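Local coordinates for protein exosome complex exonuclease RRP46 homolog (Oryza sativa Japonica Group, PDB 3HKM) that binds double-stranded DNA and single-stranded RNA, shows hydrolytic DNase and phosphorolytic RNase activity in vitro, and is probably a component of the exosome, at residues D37-A42 with Q107-D112. Sequence-based numbering, arbitrary orientation.
Sequences DTIVLA and QVVGND
A classic beta bulge joins Ile-39 to Val-109 and Gly-110, where antiparallel strands 38-49 and 100-110 pair inside the mixed sheet of this RNase PH fold. The carbonyl O of Ile-39 takes two backbone N-H groups at once, from Val-109 N at 2.9 Å and Gly-110 N at 3.0 Å. Beyond the bulge the pairing is regular: Leu-41 and Gln-107 exchange two nearly straight bonds, Leu-41 N to Gln-107 O and Gln-107 N to Leu-41 O, both 2.8 Å, the second with an N-H...O angle of 178°. At the bulge the CB of Val-109 points toward strand 38-49, and Ile-39 CG1 lies 3.5 Å from Val-109 CB, the two branched side chains crossing obliquely; Ile-39 also touches Arg-32 and Ala-34 of strand 29-35. Glycine suits the place of Gly-110, since a CB there would come too close to Asp-37 O. On the opposite face Val-40 CG2 and Val-108 CG2 lie 4.4 Å apart, a loose apolar contact, and Val-40 packs on Ala-122 of helix 115-130.

At the start of strand 38-49, Thr-38 combines a polar and an apolar contact. With OG1 beside the backbone N (chi1 -67°), the hydroxyl accepts from Asp-112 N at 2.7 Å along a bent path and also bonds to Gly-113 O, while the side chain packs on Leu-115 and Cys-118 of helix 115-130. A valine in its place would probably leave Asp-112 N and Gly-113 O without this hydroxyl partner, so that the turn before helix 115-130 would be held less firmly. Nearby, one water accepts from Asp-37 N and donates to Asp-112 OD1, the latter at 2.6 Å.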
loop_
_atom_site.group_PDB
_atom_site.type_symbol
_atom_site.label_atom_id
_atom_site.label_comp_id
_atom_site.label_asym_id
_atom_site.label_seq_id
_atom_site.Cartn_x
_atom_site.Cartn_y
_atom_site.Cartn_z
ATOM N N ASP A 37 13.020 1.768 7.455
ATOM C CA ASP A 37 13.927 1.903 6.314
ATOM C C ASP A 37 13.255 1.510 5.009
ATOM O O ASP A 37 13.842 1.639 3.939
ATOM C CB ASP A 37 15.178 1.046 6.501
ATOM C CG ASP A 37 16.171 1.662 7.458
ATOM O OD1 ASP A 37 17.260 1.074 7.606
ATOM O OD2 ASP A 37 15.873 2.726 8.053
ATOM N N THR A 38 12.038 0.992 5.100
ATOM C CA THR A 38 11.271 0.692 3.900
ATOM C C THR A 38 10.674 1.987 3.381
ATOM O O THR A 38 9.755 2.554 3.994
ATOM C CB THR A 38 10.143 -0.308 4.176
ATOM O OG1 THR A 38 10.715 -1.576 4.500
ATOM C CG2 THR A 38 9.247 -0.457 2.952
ATOM N N ILE A 39 11.205 2.463 2.261
ATOM C CA ILE A 39 10.755 3.732 1.703
ATOM C C ILE A 39 10.419 3.651 0.212
ATOM O O ILE A 39 11.099 2.970 -0.562
ATOM C CB ILE A 39 11.730 4.899 2.027
ATOM C CG1 ILE A 39 11.771 5.902 0.877
ATOM C CG2 ILE A 39 13.123 4.378 2.383
ATOM C CD1 ILE A 39 12.353 7.209 1.256
ATOM N N VAL A 40 9.363 4.367 -0.166
ATOM C CA VAL A 40 8.778 4.270 -1.493
ATOM C C VAL A 40 8.404 5.659 -2.029
ATOM O O VAL A 40 8.053 6.549 -1.254
ATOM C CB VAL A 40 7.503 3.389 -1.412
ATOM C CG1 VAL A 40 6.380 3.970 -2.247
ATOM C CG2 VAL A 40 7.806 1.919 -1.763
ATOM N N LEU A 41 8.484 5.845 -3.347
ATOM C CA LEU A 41 8.003 7.078 -3.976
ATOM C C LEU A 41 6.826 6.809 -4.912
ATOM O O LEU A 41 6.940 6.026 -5.856
ATOM C CB LEU A 41 9.123 7.799 -4.737
ATOM C CG LEU A 41 8.672 8.962 -5.639
ATOM C CD1 LEU A 41 8.099 10.109 -4.809
ATOM C CD2 LEU A 41 9.808 9.467 -6.523
ATOM N N ALA A 42 5.704 7.473 -4.645
ATOM C CA ALA A 42 4.462 7.287 -5.404
ATOM C C ALA A 42 4.091 8.511 -6.251
ATOM O O ALA A 42 3.933 9.603 -5.728
ATOM C CB ALA A 42 3.313 6.944 -4.452
ATOM N N GLN A 107 7.981 3.755 -7.212
ATOM C CA GLN A 107 9.415 3.535 -7.246
ATOM C C GLN A 107 9.913 3.134 -5.863
ATOM O O GLN A 107 9.806 3.909 -4.905
ATOM C CB GLN A 107 10.127 4.802 -7.715
ATOM C CG GLN A 107 11.646 4.766 -7.549
ATOM C CD GLN A 107 12.321 3.792 -8.507
ATOM O OE1 GLN A 107 12.975 2.829 -8.085
ATOM N NE2 GLN A 107 12.156 4.032 -9.803
ATOM N N VAL A 108 10.455 1.921 -5.759
ATOM C CA VAL A 108 11.061 1.455 -4.510
ATOM C C VAL A 108 12.418 2.109 -4.253
ATOM O O VAL A 108 13.283 2.149 -5.129
ATOM C CB VAL A 108 11.201 -0.072 -4.481
ATOM C CG1 VAL A 108 11.811 -0.524 -3.164
ATOM C CG2 VAL A 108 9.844 -0.704 -4.668
ATOM N N VAL A 109 12.580 2.634 -3.043
ATOM C CA VAL A 109 13.789 3.349 -2.651
ATOM C C VAL A 109 14.604 2.500 -1.680
ATOM O O VAL A 109 15.821 2.412 -1.783
ATOM C CB VAL A 109 13.441 4.719 -2.004
ATOM C CG1 VAL A 109 14.660 5.324 -1.323
ATOM C CG2 VAL A 109 12.864 5.669 -3.053
ATOM N N GLY A 110 13.908 1.869 -0.739
ATOM C CA GLY A 110 14.523 0.967 0.214
ATOM C C GLY A 110 13.559 -0.143 0.583
ATOM O O GLY A 110 12.342 0.025 0.502
ATOM N N ASN A 111 14.095 -1.289 0.980
ATOM C CA ASN A 111 13.248 -2.403 1.370
ATOM C C ASN A 111 13.737 -3.056 2.654
ATOM O O ASN A 111 14.640 -3.894 2.632
ATOM C CB ASN A 111 13.142 -3.429 0.239
ATOM C CG ASN A 111 12.211 -4.577 0.579
ATOM O OD1 ASN A 111 11.592 -4.592 1.636
ATOM N ND2 ASN A 111 12.111 -5.545 -0.320
ATOM N N ASP A 112 13.143 -2.641 3.771
ATOM C CA ASP A 112 13.367 -3.288 5.056
ATOM C C ASP A 112 12.091 -3.969 5.535
ATOM O O ASP A 112 11.841 -4.036 6.736
ATOM C CB ASP A 112 13.821 -2.280 6.116
ATOM C CG ASP A 112 14.257 -2.957 7.399
ATOM O OD1 ASP A 112 14.336 -2.293 8.448
ATOM O OD2 ASP A 112 14.501 -4.175 7.360
HETATM O O HOH W 1 12.820 -0.357 9.147
HETATM O O HOH W 2 17.396 -1.599 8.701
#